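Local coordinates for protein CG5036 (PDB 4IGU) that probably binds G-protein alpha subunits through its RGS domain, speeding their GTP hydrolysis as a GTPase activator and also restraining GDP release, at residues A[76-79]-A[80-84]; A[52-55]-A[56-60]; A[90-94]-A[95-99]; A[117-120]-A[121-125]; A[102-105]-A[106-109]. All coordinates share one frame; numbering follows the deposited sequence.

Overall arrangement
All five contacts are local, so none closes a long loop, and along the chain they run in series without nesting or crossing. Contact 2 comes first, two turns within helix 50-61. Contact 1 follows at the C-terminal end of helix 67-81, packing Ile77 and Tyr81 on Phe54 and Leu53 of contact 2. Contact 3 starts helix 94-103 and ties back to contact 1 through Arg97 and Ile82; contact 5 leaves the same helix, its Met104 touching Tyr78. Contact 4, in helix 113-132, meets contact 2 through Trp55 and Tyr120 and contact 3 through Gln118 and Asp93. Together they join four helices of the all-helical RGS domain.

Contact 1: A[76-79]-A[80-84]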
# COMPACT_ATOMS: atom_id res chain seq x y z
N LEU A 76 -7.38 13.67 7.22
CA LEU A 76 -5.91 13.64 7.11
C LEU A 76 -5.44 12.78 5.94
O LEU A 76 -4.55 13.18 5.19
CB LEU A 76 -5.27 13.18 8.42
CG LEU A 76 -4.90 14.32 9.35
CD1 LEU A 76 -4.51 13.79 10.70
CD2 LEU A 76 -3.76 15.12 8.74
N ILE A 77 -6.03 11.61 5.80
CA ILE A 77 -5.79 10.75 4.65
C ILE A 77 -6.06 11.52 3.35
O ILE A 77 -5.24 11.48 2.42
CB ILE A 77 -6.68 9.49 4.70
CG1 ILE A 77 -6.25 8.59 5.86
CG2 ILE A 77 -6.59 8.73 3.39
CD1 ILE A 77 -7.28 7.51 6.21
N TYR A 78 -7.18 12.23 3.27
CA TYR A 78 -7.45 12.98 2.03
C TYR A 78 -6.38 14.03 1.80
O TYR A 78 -5.84 14.16 0.69
CB TYR A 78 -8.83 13.63 2.07
CG TYR A 78 -9.29 14.17 0.73
CD1 TYR A 78 -8.86 15.41 0.27
CD2 TYR A 78 -10.18 13.46 -0.06
CE1 TYR A 78 -9.28 15.92 -0.94
CE2 TYR A 78 -10.62 13.96 -1.28
CZ TYR A 78 -10.16 15.20 -1.71
OH TYR A 78 -10.58 15.73 -2.92
N GLU A 79 -6.06 14.79 2.85
CA GLU A 79 -5.05 15.84 2.75
C GLU A 79 -3.67 15.30 2.35
O GLU A 79 -2.95 15.93 1.56
CB GLU A 79 -4.94 16.58 4.09
CG GLU A 79 -4.09 17.83 4.00
CD GLU A 79 -3.82 18.49 5.34
OE1 GLU A 79 -4.46 18.09 6.34
OE2 GLU A 79 -2.97 19.41 5.37
N ASP A 80 -3.30 14.15 2.89
CA ASP A 80 -1.95 13.62 2.71
C ASP A 80 -1.77 12.86 1.40
O ASP A 80 -0.66 12.80 0.87
CB ASP A 80 -1.58 12.68 3.86
CG ASP A 80 -1.28 13.43 5.16
OD1 ASP A 80 -0.99 14.65 5.14
OD2 ASP A 80 -1.34 12.77 6.22
N TYR A 81 -2.84 12.28 0.86
CA TYR A 81 -2.72 11.40 -0.31
C TYR A 81 -3.54 11.73 -1.55
O TYR A 81 -3.26 11.20 -2.63
CB TYR A 81 -3.02 9.96 0.08
CG TYR A 81 -2.14 9.47 1.19
CD1 TYR A 81 -0.79 9.25 0.97
CD2 TYR A 81 -2.66 9.21 2.45
CE1 TYR A 81 0.03 8.80 1.98
CE2 TYR A 81 -1.86 8.75 3.46
CZ TYR A 81 -0.51 8.54 3.22
OH TYR A 81 0.29 8.09 4.25
N ILE A 82 -4.56 12.57 -1.40
CA ILE A 82 -5.49 12.79 -2.52
C ILE A 82 -5.56 14.25 -2.94
O ILE A 82 -5.65 14.57 -4.14
CB ILE A 82 -6.90 12.27 -2.18
CG1 ILE A 82 -6.82 10.79 -1.79
CG2 ILE A 82 -7.87 12.49 -3.35
CD1 ILE A 82 -8.16 10.16 -1.45
N SER A 83 -5.51 15.15 -1.96
CA SER A 83 -5.61 16.59 -2.23
C SER A 83 -4.38 17.14 -2.95
O SER A 83 -3.31 16.54 -2.87
CB SER A 83 -5.78 17.35 -0.92
OG SER A 83 -5.78 18.74 -1.15
N ILE A 84 -4.53 18.29 -3.61
CA ILE A 84 -3.38 19.05 -4.12
C ILE A 84 -2.39 19.44 -3.03
O ILE A 84 -1.22 19.71 -3.30
CB ILE A 84 -3.82 20.33 -4.86
CG1 ILE A 84 -4.57 21.26 -3.89
CG2 ILE A 84 -4.69 19.97 -6.04
CD1 ILE A 84 -5.41 22.32 -4.56
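One face of the Tyr78 ring carries the CG2 methyl of Ile82, a CH-pi contact with CG2 4.1 Å from the centroid of the Tyr78 ring and 23° off its normal, displaced toward the CE2 rim. CB of Ser83 approaches the same ring obliquely, 3.8 Å from Tyr78 CE1. On the Tyr81 ring, one face is lined by CB of the preceding Asp80, while Ile77 CG2 touches Tyr81 CD2 at 4.1 Å. The Tyr78 ring is carried forward, toward the C-terminal end of the helix, by a CG opposite the backbone N (chi1 -168°), which lays it across the Ile82 side chain at about a right angle. This is the C-terminal end of helix 67-81 in the all-helical RGS fold, where Ile82 is the first residue to leave helical backbone angles. The carbonyl of Tyr78 is gripped twice: Ile82 N donates to Tyr78 O at 2.9 Å, and Ser83 N donates to Tyr78 O at 2.8 Å from the other face of the carbonyl plane. The turn before it keeps the regular bonds from Asp80 N to Leu76 O and from Tyr81 N to Ile77 O. The Tyr78 hydroxyl is hydrogen-bonded to Asn101 OD1 of helix 94-103, so a leucine here would probably leave Asn101 without that partner and Ile82 CG2 without the aromatic face it rests on. Ser83 OG turns to the backbone N of Leu85, and Ile77, which is buried, packs on Phe54, Ala57 and Leu61 of helix 50-61.

Contact 2: A[52-55]-A[56-60]; sequences ILFW and LACED
With CG opposite the backbone N in both Phe54 (chi1 169°) and Trp55, the two rings swing toward the following turn of the helix, which carries Cys58 and Glu59. Cys58 SG stands over one face of the Phe54 ring, 3.8 Å from the centroid of Phe54, in a sulfur-aromatic contact whose nearest carbons are CE1 and CZ. Glu59 bends at chi2, and its CG lies over the six-membered ring of Trp55, 3.7 Å from the Trp55 centroid, as a CH-pi contact. The bend also stacks the carboxylate on the indole, their planes 15° apart. Leu56 CD2 touches Trp55 CE3 at 3.9 Å, and Leu56 CD1 runs alongside Ile52 CG1, both chains pointing the same way. Beneath these side chains runs the ordinary i to i+4 ladder of helix 50-61 in the RGS domain, from the bond of Leu56 N to Ile52 O at 2.8 Å to the longer one of Glu59 N to Trp55 O at 3.2 Å. Glu59 OE2 accepts from Gln116 NE2 of helix 113-132, which fixes the carboxylate at its far end. Trp55 also meets the ring of Tyr120, while buried Phe54 reaches Ala115 of helix 113-132 and Val90 in the loop after helix 67-81.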
# COMPACT_ATOMS: atom_id res chain seq x y z
N ILE A 52 1.48 2.61 -1.31
CA ILE A 52 1.32 1.68 -0.20
C ILE A 52 1.00 2.40 1.12
O ILE A 52 0.26 1.88 1.97
CB ILE A 52 2.53 0.72 -0.06
CG1 ILE A 52 2.15 -0.51 0.76
CG2 ILE A 52 3.76 1.46 0.50
CD1 ILE A 52 3.20 -1.61 0.76
N LEU A 53 1.54 3.60 1.30
CA LEU A 53 1.24 4.35 2.51
C LEU A 53 -0.25 4.74 2.55
O LEU A 53 -0.90 4.65 3.60
CB LEU A 53 2.16 5.58 2.62
CG LEU A 53 3.63 5.20 2.90
CD1 LEU A 53 4.60 6.32 2.56
CD2 LEU A 53 3.79 4.80 4.36
N PHE A 54 -0.80 5.13 1.40
CA PHE A 54 -2.24 5.41 1.32
C PHE A 54 -3.02 4.14 1.62
O PHE A 54 -3.98 4.15 2.41
CB PHE A 54 -2.60 5.93 -0.08
CG PHE A 54 -4.10 5.99 -0.36
CD1 PHE A 54 -4.91 6.91 0.31
CD2 PHE A 54 -4.67 5.18 -1.33
CE1 PHE A 54 -6.28 6.98 0.03
CE2 PHE A 54 -6.04 5.25 -1.61
CZ PHE A 54 -6.85 6.14 -0.92
N TRP A 55 -2.59 3.03 1.02
CA TRP A 55 -3.28 1.75 1.20
C TRP A 55 -3.25 1.31 2.66
O TRP A 55 -4.26 0.85 3.21
CB TRP A 55 -2.68 0.67 0.28
CG TRP A 55 -3.51 -0.60 0.29
CD1 TRP A 55 -4.58 -0.89 -0.52
CD2 TRP A 55 -3.37 -1.72 1.17
NE1 TRP A 55 -5.10 -2.13 -0.20
CE2 TRP A 55 -4.37 -2.66 0.84
CE3 TRP A 55 -2.49 -2.02 2.22
CZ2 TRP A 55 -4.51 -3.88 1.51
CZ3 TRP A 55 -2.63 -3.24 2.89
CH2 TRP A 55 -3.63 -4.15 2.52
N LEU A 56 -2.11 1.47 3.31
CA LEU A 56 -2.02 1.15 4.73
C LEU A 56 -2.88 2.10 5.59
O LEU A 56 -3.46 1.69 6.60
CB LEU A 56 -0.56 1.19 5.18
CG LEU A 56 0.31 0.10 4.57
CD1 LEU A 56 1.77 0.42 4.82
CD2 LEU A 56 -0.07 -1.26 5.14
N ALA A 57 -2.97 3.36 5.19
CA ALA A 57 -3.76 4.33 5.95
C ALA A 57 -5.24 3.97 5.89
O ALA A 57 -5.96 4.13 6.88
CB ALA A 57 -3.53 5.76 5.43
N CYS A 58 -5.70 3.52 4.72
CA CYS A 58 -7.07 3.04 4.58
C CYS A 58 -7.36 1.81 5.44
O CYS A 58 -8.44 1.70 6.02
CB CYS A 58 -7.40 2.76 3.12
SG CYS A 58 -7.44 4.26 2.08
N GLU A 59 -6.44 0.85 5.50
CA GLU A 59 -6.65 -0.32 6.36
C GLU A 59 -6.73 0.08 7.83
O GLU A 59 -7.53 -0.45 8.59
CB GLU A 59 -5.53 -1.35 6.17
CG GLU A 59 -5.53 -2.02 4.80
CD GLU A 59 -6.72 -2.95 4.63
OE1 GLU A 59 -6.67 -4.05 5.21
OE2 GLU A 59 -7.70 -2.57 3.94
N ASP A 60 -5.90 1.03 8.22
CA ASP A 60 -5.91 1.49 9.60
C ASP A 60 -7.22 2.21 9.92
O ASP A 60 -7.79 2.04 11.01
CB ASP A 60 -4.72 2.41 9.84
CG ASP A 60 -4.70 2.97 11.22
OD1 ASP A 60 -4.24 2.26 12.14
OD2 ASP A 60 -5.16 4.13 11.40

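Contact 3: A[90-94]-A[95-99]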
# COMPACT_ATOMS: atom_id res chain seq x y z
N VAL A 90 -1.78 10.15 -4.81
CA VAL A 90 -2.02 8.90 -5.52
C VAL A 90 -2.86 9.21 -6.76
O VAL A 90 -3.60 10.20 -6.79
CB VAL A 90 -2.74 7.86 -4.64
CG1 VAL A 90 -1.84 7.40 -3.49
CG2 VAL A 90 -4.07 8.42 -4.10
N SER A 91 -2.73 8.38 -7.79
CA SER A 91 -3.39 8.64 -9.07
C SER A 91 -4.80 8.05 -9.06
O SER A 91 -4.96 6.83 -9.00
CB SER A 91 -2.59 8.04 -10.23
OG SER A 91 -1.22 8.42 -10.16
N LEU A 92 -5.81 8.91 -9.13
CA LEU A 92 -7.21 8.47 -9.14
C LEU A 92 -7.92 9.11 -10.33
O LEU A 92 -7.69 10.28 -10.63
CB LEU A 92 -7.92 8.88 -7.85
CG LEU A 92 -7.31 8.43 -6.51
CD1 LEU A 92 -8.05 9.04 -5.33
CD2 LEU A 92 -7.32 6.92 -6.41
N ASP A 93 -8.79 8.36 -11.00
CA ASP A 93 -9.56 8.92 -12.11
C ASP A 93 -10.68 9.83 -11.58
O ASP A 93 -11.02 9.78 -10.39
CB ASP A 93 -10.10 7.82 -13.05
CG ASP A 93 -11.01 6.82 -12.33
OD1 ASP A 93 -11.90 7.24 -11.56
OD2 ASP A 93 -10.84 5.60 -12.55
N SER A 94 -11.27 10.66 -12.43
CA SER A 94 -12.25 11.62 -11.95
C SER A 94 -13.52 10.96 -11.39
O SER A 94 -14.14 11.50 -10.48
CB SER A 94 -12.60 12.65 -13.03
OG SER A 94 -13.05 12.02 -14.21
N ARG A 95 -13.89 9.79 -11.90
CA ARG A 95 -15.03 9.08 -11.34
C ARG A 95 -14.81 8.74 -9.86
O ARG A 95 -15.69 8.95 -9.01
CB ARG A 95 -15.30 7.79 -12.12
CG ARG A 95 -16.64 7.12 -11.77
CD ARG A 95 -16.73 5.71 -12.36
NE ARG A 95 -15.70 4.82 -11.81
CZ ARG A 95 -15.81 4.16 -10.66
NH1 ARG A 95 -14.81 3.39 -10.25
NH2 ARG A 95 -16.91 4.24 -9.92
N VAL A 96 -13.63 8.20 -9.55
CA VAL A 96 -13.33 7.82 -8.17
C VAL A 96 -13.12 9.05 -7.27
O VAL A 96 -13.55 9.08 -6.11
CB VAL A 96 -12.10 6.88 -8.12
CG1 VAL A 96 -11.57 6.71 -6.68
CG2 VAL A 96 -12.46 5.54 -8.75
N ARG A 97 -12.46 10.08 -7.79
CA ARG A 97 -12.25 11.30 -7.00
C ARG A 97 -13.57 11.93 -6.55
O ARG A 97 -13.70 12.39 -5.41
CB ARG A 97 -11.43 12.33 -7.77
CG ARG A 97 -9.95 12.04 -7.79
CD ARG A 97 -9.16 13.19 -8.43
NE ARG A 97 -7.80 13.22 -7.90
CZ ARG A 97 -7.40 13.96 -6.86
NH1 ARG A 97 -8.25 14.78 -6.24
NH2 ARG A 97 -6.14 13.89 -6.46
N GLU A 98 -14.55 11.93 -7.46
CA GLU A 98 -15.85 12.51 -7.18
C GLU A 98 -16.61 11.71 -6.13
O GLU A 98 -17.30 12.29 -5.29
CB GLU A 98 -16.68 12.60 -8.46
CG GLU A 98 -16.20 13.67 -9.42
CD GLU A 98 -16.16 15.05 -8.77
OE1 GLU A 98 -17.05 15.36 -7.95
OE2 GLU A 98 -15.22 15.83 -9.07
N ILE A 99 -16.47 10.38 -6.18
CA ILE A 99 -17.09 9.52 -5.18
C ILE A 99 -16.51 9.77 -3.80
O ILE A 99 -17.26 9.93 -2.83
CB ILE A 99 -16.94 8.02 -5.54
CG1 ILE A 99 -17.76 7.68 -6.78
CG2 ILE A 99 -17.40 7.15 -4.37
CD1 ILE A 99 -17.54 6.26 -7.32
O HOH W 1 -5.61 11.76 -8.48
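The chain runs extended from Val90 to Asp93 and turns helical at Ser94, where Arg97 N donates to Asp93 O at 3.0 Å and Glu98 N to Ser94 O at 3.1 Å. Asp93 is the N-cap of helix 94-103: its OD1 accepts from Val96 N at 2.8 Å, the N-H...O angle being 161° and the donor lying nearly in line with the C-O bond. The carboxylate is brought beneath the first turn by chi1 of 59°, which sets CG between the backbone N and the carbonyl carbon. Val96 CG2 packs against the capping oxygen, 3.3 Å from Asp93 OD1, and the two side chains cross at about a right angle. Behind the cap, Leu92 CB touches Arg97 CG at 3.8 Å, and Leu92 CD2 meets Val96 CG1 in looser apolar packing. Arg97 extends from CG to NE back along the loop. A single water lies at the edge of its guanidinium, in plane, where it accepts from Arg97 NE at 2.7 Å, accepts from Leu92 N and donates to Val90 O. Arg97 NH2 goes on to the backbone O of Ile82, and Asp93 OD2 accepts from Gln118 NE2 of helix 113-132. Arg95 makes its salt bridge with Glu114. The negative cap, placed at the positive end of the helix dipole, is likely to be stabilised there, and the water lets one arginine hold the two backbone groups of the loop to the helix.

Contact 4: A[117-120]-A[121-125]; sequences IQIY and TLMHR
Thr121 OG1 donates to Ile117 O at 2.9 Å, sharing that oxygen with Thr121 N, which also donates to Ile117 O at 2.9 Å. The two donors come from opposite faces of the carbonyl plane, the hydroxyl standing 39° out of it and the amide tilted by 22°. The hydroxyl reaches back one turn because chi1 of -60° puts OG1 beside the backbone N. A valine here would probably keep the amide bond but leave Ile117 O without its second donor. One residue on, Leu122 CD2 lies alongside Ile119 CD1 at 4.1 Å, the two side chains pointing the same way. Met123, bent at chi3, curls its CE under the chain to 3.8 Å from Tyr120 CA. His124 N donates to Tyr120 O at 2.9 Å, within residues 123-125, where the helix widens to a pi-type turn.

Farther out, these residues connect the long helix 113-132 to both halves of the RGS domain. Ile119 and Met123 pack on Phe54 and Ile52 of helix 50-61, while Phe26 of helix 26-30 stacks on the His124 ring and meets the ring of Tyr120. Gln118 touches Leu92. A hydroxyl folded back onto the helix's own carbonyl uses its proton within the turn and gives Ile117 O a second donor.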
# COMPACT_ATOMS: atom_id res chain seq x y z
N ILE A 117 -9.02 0.32 -3.65
CA ILE A 117 -8.99 -0.79 -4.61
C ILE A 117 -8.19 -0.43 -5.86
O ILE A 117 -7.38 -1.22 -6.36
CB ILE A 117 -10.41 -1.20 -5.03
CG1 ILE A 117 -11.20 -1.71 -3.83
CG2 ILE A 117 -10.36 -2.27 -6.11
CD1 ILE A 117 -12.69 -1.87 -4.12
N GLN A 118 -8.44 0.76 -6.39
CA GLN A 118 -7.73 1.24 -7.57
C GLN A 118 -6.22 1.27 -7.31
O GLN A 118 -5.41 0.86 -8.16
CB GLN A 118 -8.26 2.63 -7.92
CG GLN A 118 -7.83 3.19 -9.25
CD GLN A 118 -8.85 4.17 -9.83
OE1 GLN A 118 -8.67 5.39 -9.77
NE2 GLN A 118 -9.92 3.63 -10.40
N ILE A 119 -5.83 1.73 -6.13
CA ILE A 119 -4.41 1.78 -5.78
C ILE A 119 -3.82 0.38 -5.51
O ILE A 119 -2.68 0.10 -5.89
CB ILE A 119 -4.14 2.75 -4.60
CG1 ILE A 119 -4.60 4.17 -4.96
CG2 ILE A 119 -2.66 2.73 -4.22
CD1 ILE A 119 -3.97 4.70 -6.22
N TYR A 120 -4.58 -0.50 -4.86
CA TYR A 120 -4.13 -1.89 -4.70
C TYR A 120 -3.92 -2.58 -6.06
O TYR A 120 -2.95 -3.31 -6.25
CB TYR A 120 -5.11 -2.69 -3.85
CG TYR A 120 -4.69 -4.12 -3.55
CD1 TYR A 120 -4.98 -5.17 -4.43
CD2 TYR A 120 -4.03 -4.44 -2.37
CE1 TYR A 120 -4.61 -6.48 -4.15
CE2 TYR A 120 -3.65 -5.75 -2.07
CZ TYR A 120 -3.94 -6.76 -2.97
OH TYR A 120 -3.56 -8.06 -2.67
N THR A 121 -4.83 -2.34 -7.00
CA THR A 121 -4.76 -2.93 -8.33
C THR A 121 -3.54 -2.38 -9.07
O THR A 121 -2.86 -3.10 -9.81
CB THR A 121 -6.05 -2.64 -9.14
OG1 THR A 121 -7.18 -3.21 -8.45
CG2 THR A 121 -5.96 -3.23 -10.55
N LEU A 122 -3.27 -1.10 -8.85
CA LEU A 122 -2.10 -0.44 -9.43
C LEU A 122 -0.80 -1.09 -8.96
O LEU A 122 0.05 -1.45 -9.77
CB LEU A 122 -2.14 1.04 -9.03
CG LEU A 122 -1.02 1.98 -9.44
CD1 LEU A 122 -0.73 1.79 -10.90
CD2 LEU A 122 -1.43 3.42 -9.18
N MET A 123 -0.63 -1.22 -7.64
CA MET A 123 0.56 -1.87 -7.09
C MET A 123 0.66 -3.31 -7.58
O MET A 123 1.74 -3.82 -7.87
CB MET A 123 0.53 -1.85 -5.56
CG MET A 123 0.80 -0.47 -4.95
SD MET A 123 0.76 -0.54 -3.14
CE MET A 123 -0.92 -1.11 -2.83
N HIS A 124 -0.48 -3.98 -7.66
CA HIS A 124 -0.52 -5.38 -8.05
C HIS A 124 -0.04 -5.60 -9.49
O HIS A 124 0.67 -6.56 -9.78
CB HIS A 124 -1.94 -5.92 -7.91
CG HIS A 124 -2.04 -7.41 -8.06
ND1 HIS A 124 -3.25 -8.07 -8.08
CD2 HIS A 124 -1.09 -8.36 -8.19
CE1 HIS A 124 -3.04 -9.37 -8.22
NE2 HIS A 124 -1.74 -9.57 -8.29
N ARG A 125 -0.43 -4.70 -10.38
CA ARG A 125 -0.22 -4.91 -11.80
C ARG A 125 1.01 -4.20 -12.34
O ARG A 125 1.63 -4.65 -13.30
CB ARG A 125 -1.45 -4.45 -12.58
CG ARG A 125 -2.69 -5.28 -12.32
CD ARG A 125 -2.64 -6.57 -13.13
NE ARG A 125 -2.74 -7.77 -12.30
CZ ARG A 125 -3.89 -8.28 -11.86
NH1 ARG A 125 -5.04 -7.68 -12.14
NH2 ARG A 125 -3.89 -9.39 -11.14

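Contact 5: A[102-105]-A[106-109]; sequences RNMI and EPTT
The chain makes a tight turn where residues 102-105 pass into 106-109, the CA atoms of Met104 and Pro107 lying 4.8 Å apart. Across this turn Pro107 CA comes 3.5 Å from Asn103 O, a CA-H...O contact with an angle of 144° at the hydrogen. Leaving helix 94-103, the backbone enters a loop in which Glu106 is opened out, with phi -135° and psi 84°, and Pro107 follows in an extended conformation. Just before the turn, Ile105 N makes a weak bond to Arg102 O at 3.3 Å. Pro107 lacks an amide hydrogen, so it cannot continue the backbone bonding of the helix; instead its CG and CD each lie 3.5 Å from Met104 O. The Met104 side chain, bent at chi2 and again at chi3, brings SD and CE to 4.1 Å from Pro107 CG, crossing the proline at about a right angle.

Buried Pro107 packs on Glu71 and Ala74 of helix 67-81, and Met104 reaches Ala74 and Phe112, so the two side chains that meet across the turn also share a neighbour in that helix. Asn103 ND2 donates to Thr111 O, tying this asparagine to the far side of the loop. The arrangement is a tight turn followed by a proline, at the start of the connection from helix 94-103 to helix 113-132 in the helical RGS fold.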
# COMPACT_ATOMS: atom_id res chain seq x y z
N ARG A 102 -17.63 13.16 -2.34
CA ARG A 102 -18.97 13.10 -1.80
C ARG A 102 -18.97 12.32 -0.48
O ARG A 102 -19.69 12.70 0.45
CB ARG A 102 -19.96 12.51 -2.82
CG ARG A 102 -20.13 13.39 -4.08
CD ARG A 102 -21.28 12.96 -5.00
NE ARG A 102 -20.96 11.78 -5.81
CZ ARG A 102 -20.46 11.83 -7.05
NH1 ARG A 102 -20.21 10.71 -7.72
NH2 ARG A 102 -20.21 13.01 -7.61
N ASN A 103 -18.18 11.25 -0.40
CA ASN A 103 -18.13 10.42 0.82
C ASN A 103 -17.51 11.16 2.00
O ASN A 103 -17.63 10.72 3.14
CB ASN A 103 -17.34 9.12 0.62
CG ASN A 103 -18.07 8.11 -0.26
OD1 ASN A 103 -19.25 8.28 -0.55
ND2 ASN A 103 -17.37 7.05 -0.65
N MET A 104 -16.81 12.26 1.72
CA MET A 104 -16.10 12.98 2.76
C MET A 104 -16.99 13.94 3.51
O MET A 104 -16.56 14.56 4.49
CB MET A 104 -14.88 13.72 2.19
CG MET A 104 -13.66 12.80 2.02
SD MET A 104 -13.06 12.10 3.59
CE MET A 104 -12.63 13.55 4.54
N ILE A 105 -18.24 14.09 3.06
CA ILE A 105 -19.15 14.97 3.77
C ILE A 105 -19.50 14.37 5.13
O ILE A 105 -19.59 15.08 6.13
CB ILE A 105 -20.45 15.28 2.95
CG1 ILE A 105 -20.09 15.94 1.62
CG2 ILE A 105 -21.37 16.20 3.72
CD1 ILE A 105 -19.32 17.23 1.77
N GLU A 106 -19.73 13.06 5.15
CA GLU A 106 -19.93 12.35 6.41
C GLU A 106 -19.10 11.08 6.34
O GLU A 106 -19.61 10.02 5.98
CB GLU A 106 -21.41 12.01 6.61
CG GLU A 106 -21.78 11.64 8.05
CD GLU A 106 -23.29 11.58 8.28
OE1 GLU A 106 -23.72 10.90 9.23
OE2 GLU A 106 -24.03 12.23 7.50
N PRO A 107 -17.81 11.19 6.67
CA PRO A 107 -16.90 10.05 6.45
C PRO A 107 -17.34 8.79 7.19
O PRO A 107 -17.85 8.84 8.32
CB PRO A 107 -15.56 10.57 6.99
CG PRO A 107 -15.66 12.06 6.82
CD PRO A 107 -17.09 12.38 7.14
N THR A 108 -17.15 7.66 6.51
CA THR A 108 -17.28 6.35 7.13
C THR A 108 -15.97 5.56 6.90
O THR A 108 -15.08 6.03 6.19
CB THR A 108 -18.46 5.54 6.54
OG1 THR A 108 -18.13 5.13 5.20
CG2 THR A 108 -19.76 6.36 6.53
N THR A 109 -15.87 4.37 7.48
CA THR A 109 -14.69 3.54 7.30
C THR A 109 -14.55 3.04 5.86
O THR A 109 -13.51 2.48 5.49
CB THR A 109 -14.72 2.31 8.21
OG1 THR A 109 -16.00 1.66 8.10
CG2 THR A 109 -14.46 2.72 9.66